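Local coordinates for protein oligopeptide ABC transporter OppAIV (Borrelia burgdorferi B31, PDB 4GL8) that probably binds oligopeptides in the periplasm as the solute-binding component of an ABC transporter for their uptake, at residues T410-N413 / S414-G418. Numbering follows the deposited sequence.
Sequences TYIN and SRVNG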
ATOM      1  N   THR A 410       0.322 -14.949   5.722  1.00 21.97           N
ATOM      2  CA  THR A 410       1.396 -15.252   6.656  1.00 21.75           C
ATOM      3  C   THR A 410       2.518 -14.231   6.489  1.00 20.44           C
ATOM      4  O   THR A 410       3.106 -13.802   7.454  1.00 19.83           O
ATOM      5  CB  THR A 410       1.916 -16.692   6.434  1.00 22.53           C
ATOM      6  OG1 THR A 410       0.847 -17.627   6.670  1.00 23.73           O
ATOM      7  CG2 THR A 410       3.126 -17.051   7.390  1.00 22.27           C
ATOM      8  N   TYR A 411       2.830 -13.870   5.250  1.00 19.73           N
ATOM      9  CA  TYR A 411       3.869 -12.872   4.972  1.00 18.75           C
ATOM     10  C   TYR A 411       3.577 -11.520   5.631  1.00 18.04           C
ATOM     11  O   TYR A 411       4.464 -10.917   6.224  1.00 17.58           O
ATOM     12  CB  TYR A 411       4.033 -12.696   3.464  1.00 18.76           C
ATOM     13  CG  TYR A 411       4.766 -11.433   3.066  1.00 18.71           C
ATOM     14  CD1 TYR A 411       6.149 -11.380   3.076  1.00 18.35           C
ATOM     15  CD2 TYR A 411       4.078 -10.311   2.657  1.00 18.85           C
ATOM     16  CE1 TYR A 411       6.822 -10.243   2.692  1.00 17.94           C
ATOM     17  CE2 TYR A 411       4.739  -9.158   2.269  1.00 18.87           C
ATOM     18  CZ  TYR A 411       6.107  -9.123   2.294  1.00 18.74           C
ATOM     19  OH  TYR A 411       6.762  -7.968   1.902  1.00 18.54           O
ATOM     20  N   ILE A 412       2.326 -11.080   5.548  1.00 18.18           N
ATOM     21  CA  ILE A 412       1.897  -9.845   6.191  1.00 18.73           C
ATOM     22  C   ILE A 412       2.003  -9.964   7.706  1.00 19.24           C
ATOM     23  O   ILE A 412       2.418  -9.018   8.378  1.00 18.67           O
ATOM     24  CB  ILE A 412       0.430  -9.486   5.865  1.00 19.64           C
ATOM     25  CG1 ILE A 412       0.270  -9.137   4.393  1.00 19.56           C
ATOM     26  CG2 ILE A 412      -0.083  -8.333   6.735  1.00 19.89           C
ATOM     27  CD1 ILE A 412      -1.188  -9.158   3.975  1.00 20.56           C
ATOM     28  N   ASN A 413       1.567 -11.101   8.245  1.00 20.33           N
ATOM     29  CA  ASN A 413       1.684 -11.339   9.682  1.00 21.71           C
ATOM     30  C   ASN A 413       3.141 -11.296  10.112  1.00 20.91           C
ATOM     31  O   ASN A 413       3.442 -10.772  11.150  1.00 21.21           O
ATOM     32  CB  ASN A 413       1.070 -12.682  10.058  1.00 23.76           C
ATOM     33  CG  ASN A 413       1.323 -13.042  11.495  1.00 25.89           C
ATOM     34  OD1 ASN A 413       0.534 -12.692  12.354  1.00 28.41           O
ATOM     35  ND2 ASN A 413       2.457 -13.691  11.778  1.00 26.93           N
ATOM     36  N   SER A 414       4.045 -11.808   9.280  1.00 20.26           N
ATOM     37  CA  SER A 414       5.462 -11.807   9.616  1.00 20.28           C
ATOM     38  C   SER A 414       6.033 -10.375   9.674  1.00 19.75           C
ATOM     39  O   SER A 414       6.791 -10.037  10.584  1.00 19.83           O
ATOM     40  CB  SER A 414       6.281 -12.665   8.628  1.00 19.60           C
ATOM     41  OG  SER A 414       5.960 -14.036   8.733  1.00 20.08           O
ATOM     42  N   ARG A 415       5.676  -9.549   8.694  1.00 19.82           N
ATOM     43  CA  ARG A 415       6.174  -8.182   8.652  1.00 19.48           C
ATOM     44  C   ARG A 415       5.689  -7.379   9.872  1.00 20.26           C
ATOM     45  O   ARG A 415       6.486  -6.751  10.585  1.00 20.14           O
ATOM     46  CB  ARG A 415       5.767  -7.513   7.328  1.00 19.85           C
ATOM     47  CG  ARG A 415       6.815  -7.705   6.251  1.00 19.58           C
ATOM     48  CD  ARG A 415       6.535  -6.938   4.978  1.00 20.67           C
ATOM     49  NE  ARG A 415       6.580  -5.481   5.122  1.00 21.35           N
ATOM     50  CZ  ARG A 415       6.403  -4.646   4.108  1.00 22.00           C
ATOM     51  NH1 ARG A 415       6.198  -5.135   2.896  1.00 23.02           N
ATOM     52  NH2 ARG A 415       6.447  -3.333   4.289  1.00 22.02           N
ATOM     53  N   VAL A 416       4.386  -7.464  10.113  1.00 20.48           N
ATOM     54  CA  VAL A 416       3.733  -6.739  11.179  1.00 21.89           C
ATOM     55  C   VAL A 416       4.210  -7.144  12.580  1.00 21.74           C
ATOM     56  O   VAL A 416       4.317  -6.304  13.435  1.00 21.78           O
ATOM     57  CB  VAL A 416       2.206  -6.883  11.042  1.00 22.78           C
ATOM     58  CG1 VAL A 416       1.477  -6.531  12.327  1.00 24.57           C
ATOM     59  CG2 VAL A 416       1.731  -6.022   9.888  1.00 22.76           C
ATOM     60  N   ASN A 417       4.518  -8.415  12.793  1.00 21.70           N
ATOM     61  CA  ASN A 417       4.864  -8.914  14.138  1.00 22.48           C
ATOM     62  C   ASN A 417       6.370  -9.074  14.318  1.00 21.82           C
ATOM     63  O   ASN A 417       6.824  -9.447  15.367  1.00 21.82           O
ATOM     64  CB  ASN A 417       4.156 -10.256  14.396  1.00 23.41           C
ATOM     65  CG  ASN A 417       2.652 -10.108  14.441  1.00 24.25           C
ATOM     66  OD1 ASN A 417       1.898 -10.735  13.680  1.00 24.14           O
ATOM     67  ND2 ASN A 417       2.211  -9.241  15.301  1.00 25.40           N
ATOM     68  N   GLY A 418       7.136  -8.775  13.280  1.00 20.88           N
ATOM     69  CA  GLY A 418       8.588  -8.824  13.375  1.00 20.88           C
ATOM     70  C   GLY A 418       9.140 -10.235  13.297  1.00 20.78           C
ATOM     71  O   GLY A 418      10.268 -10.482  13.726  1.00 20.12           O
TER
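Tyr411 and Arg415, one turn apart on helix 408-417, run side by side in the same direction near the C-terminal end of that helix, which closes in a Schellman motif at Gly418. Tyr411 extends with CG anti to its own N, and the aliphatic part of Arg415 follows the ring: Arg415 CG lies over one face, while Arg415 CD comes 3.5 Å from Tyr411 CZ. A bend at chi3 (66°) then brings Arg415 NH1 to the phenol, donating to Tyr411 OH at 3.1 Å. Since OH sits close to the guanidinium plane, at its edge, and the ring and guanidinium planes stand 79° apart, the link is a hydrogen bond beside alkyl-on-ring packing, not a flat stack. Tyr411 OH also bonds Arg424 O. With NH1 held by Tyr411 OH and NH2 by Phe448 O and Gly426 O, rotation of the guanidinium is probably restricted; Arg415 also packs against a modified side chain of the bound peptide, which puts this arginine at the ligand site. On another flank Ile412 CG2 meets Val416 CG2 loosely, at 4.3 Å. Successive i to i+4 bonds hold the backbone, the straightest being Val416 N to Ile412 O (169°). Gly418 N, at a residue with positive phi, makes a weak bond to Arg415 O. At Ser414, OG hydrogen-bonds Glu406 OE1.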